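Local coordinates for D-isomer specific 2-hydroxyacid dehydrogenase family protein (Desulfovibrio vulgaris, PDB 5TX7) that probably interconverts D-2-hydroxyacids and the corresponding 2-oxoacids, with NAD or NADP as hydride carrier, at residues A[157-162]-A[206-211]. Residues are numbered along the deposited sequence; the frame is centred on the assembly and turned at random.
Sequences GNTGRR and SLHCPL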
loop_
_atom_site.group_PDB
_atom_site.type_symbol
_atom_site.label_atom_id
_atom_site.label_comp_id
_atom_site.label_asym_id
_atom_site.label_seq_id
_atom_site.Cartn_x
_atom_site.Cartn_y
_atom_site.Cartn_z
ATOM N N GLY A 157 4.261 -5.770 -20.353
ATOM C CA GLY A 157 4.125 -4.430 -20.926
ATOM C C GLY A 157 4.432 -3.382 -19.865
ATOM O O GLY A 157 5.040 -3.686 -18.839
ATOM N N ASN A 158 3.965 -2.160 -20.086
ATOM C CA ASN A 158 4.291 -1.025 -19.206
ATOM C C ASN A 158 3.869 -1.231 -17.741
ATOM O O ASN A 158 4.647 -0.927 -16.836
ATOM C CB ASN A 158 3.635 0.263 -19.713
ATOM C CG ASN A 158 4.164 0.712 -21.077
ATOM O OD1 ASN A 158 3.393 1.051 -21.965
ATOM N ND2 ASN A 158 5.466 0.719 -21.239
ATOM N N THR A 159 2.658 -1.743 -17.525
ATOM C CA THR A 159 2.119 -1.889 -16.174
ATOM C C THR A 159 2.899 -2.968 -15.414
ATOM O O THR A 159 3.414 -2.726 -14.325
ATOM C CB THR A 159 0.619 -2.221 -16.216
ATOM O OG1 THR A 159 -0.072 -1.193 -16.903
ATOM C CG2 THR A 159 0.037 -2.291 -14.848
ATOM N N GLY A 160 2.993 -4.139 -16.033
ATOM C CA GLY A 160 3.843 -5.224 -15.569
ATOM C C GLY A 160 5.249 -4.784 -15.192
ATOM O O GLY A 160 5.736 -5.132 -14.142
ATOM N N ARG A 161 5.888 -4.003 -16.039
ATOM C CA ARG A 161 7.240 -3.510 -15.753
ATOM C C ARG A 161 7.277 -2.597 -14.550
ATOM O O ARG A 161 8.233 -2.647 -13.771
ATOM C CB ARG A 161 7.798 -2.740 -16.942
ATOM C CG ARG A 161 8.147 -3.632 -18.115
ATOM C CD ARG A 161 8.289 -2.797 -19.364
ATOM N NE ARG A 161 8.358 -3.609 -20.569
ATOM C CZ ARG A 161 8.479 -3.106 -21.794
ATOM N NH1 ARG A 161 8.526 -1.783 -21.980
ATOM N NH2 ARG A 161 8.543 -3.919 -22.845
ATOM N N ARG A 162 6.244 -1.755 -14.416
ATOM C CA ARG A 162 6.082 -0.874 -13.244
ATOM C C ARG A 162 5.915 -1.714 -11.982
ATOM O O ARG A 162 6.574 -1.473 -10.972
ATOM C CB ARG A 162 4.881 0.052 -13.436
ATOM C CG ARG A 162 4.817 1.239 -12.518
ATOM C CD ARG A 162 5.863 2.248 -12.929
ATOM N NE ARG A 162 6.877 2.313 -11.921
ATOM C CZ ARG A 162 8.079 2.844 -12.113
ATOM N NH1 ARG A 162 8.958 2.834 -11.119
ATOM N NH2 ARG A 162 8.427 3.408 -13.278
ATOM N N SER A 206 0.836 -11.572 -10.153
ATOM C CA SER A 206 0.005 -10.490 -10.639
ATOM C C SER A 206 -0.211 -10.556 -12.149
ATOM O O SER A 206 0.748 -10.707 -12.901
ATOM C CB SER A 206 0.637 -9.157 -10.286
ATOM O OG SER A 206 -0.282 -8.093 -10.561
ATOM N N LEU A 207 -1.462 -10.383 -12.595
ATOM C CA LEU A 207 -1.833 -10.531 -14.009
ATOM C C LEU A 207 -1.855 -9.205 -14.753
ATOM O O LEU A 207 -2.480 -8.240 -14.302
ATOM C CB LEU A 207 -3.205 -11.198 -14.128
ATOM C CG LEU A 207 -3.366 -12.563 -13.436
ATOM C CD1 LEU A 207 -4.711 -13.171 -13.821
ATOM C CD2 LEU A 207 -2.236 -13.541 -13.745
ATOM N N HIS A 208 -1.170 -9.163 -15.897
ATOM C CA HIS A 208 -1.003 -7.936 -16.690
ATOM C C HIS A 208 -0.996 -8.199 -18.197
ATOM O O HIS A 208 -0.261 -7.551 -18.947
ATOM C CB HIS A 208 0.292 -7.229 -16.273
ATOM C CG HIS A 208 0.298 -6.830 -14.842
ATOM N ND1 HIS A 208 -0.400 -5.732 -14.393
ATOM C CD2 HIS A 208 0.819 -7.424 -13.746
ATOM C CE1 HIS A 208 -0.272 -5.635 -13.086
ATOM N NE2 HIS A 208 0.465 -6.654 -12.667
ATOM N N CYS A 209 -1.841 -9.131 -18.623
ATOM C CA CYS A 209 -1.894 -9.589 -20.004
ATOM C C CYS A 209 -3.296 -9.385 -20.577
ATOM O O CYS A 209 -4.286 -9.371 -19.833
ATOM C CB CYS A 209 -1.494 -11.065 -20.111
ATOM S SG CYS A 209 -2.434 -12.216 -19.071
ATOM N N PRO A 210 -3.388 -9.207 -21.908
ATOM C CA PRO A 210 -4.719 -9.053 -22.496
ATOM C C PRO A 210 -5.489 -10.374 -22.509
ATOM O O PRO A 210 -4.871 -11.444 -22.507
ATOM C CB PRO A 210 -4.439 -8.544 -23.914
ATOM C CG PRO A 210 -2.998 -8.800 -24.182
ATOM C CD PRO A 210 -2.313 -9.205 -22.916
ATOM N N LEU A 211 -6.819 -10.287 -22.496
ATOM C CA LEU A 211 -7.672 -11.467 -22.621
ATOM C C LEU A 211 -7.800 -11.843 -24.097
ATOM O O LEU A 211 -8.190 -11.022 -24.916
ATOM C CB LEU A 211 -9.059 -11.210 -22.015
ATOM C CG LEU A 211 -10.072 -12.368 -22.025
ATOM C CD1 LEU A 211 -9.575 -13.525 -21.170
ATOM C CD2 LEU A 211 -11.428 -11.887 -21.535
HETATM O O HOH W 1 1.846 -5.105 -18.695
#
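His208, just past the end of strand 204-207, lays its ring against the first turn of helix 158-169. Its CB comes to 4.1 Å from Gly160 CA, and chi1 of -61°, with CG anti to the carbonyl carbon, carries the ring alongside Gly160 and brings NE2 to Ser206. His208 CG lies 4.0 Å from Gly160 CA. That carbon sits over one face of the ring, offset toward the rim, in a CH-pi contact 24° off the normal. Further round, His208 ND1 meets the methyl of Thr159, with Thr159 CG2 3.5 Å away, and CE1 touches the same methyl. Thr159 approaches obliquely, its side chain crossing that of the histidine at about a right angle. At the far tip, His208 NE2 shares a 2.7 Å hydrogen bond with Ser206 OG, which helps hold the ring in this rotation. Beside the helix start, a water accepts from Gly160 N at 3.1 Å and donates to His208 O at 3.2 Å. Gly155, Gly157 and Gly160 fit a GxGxxG pattern, and this pairing of a glycine-rich helix start with the end of strand 204-207, parallel neighbour of strand 150-154 that leads into the helix, is typical of the Rossmann-type NAD-binding domain, where the dinucleotide probably binds.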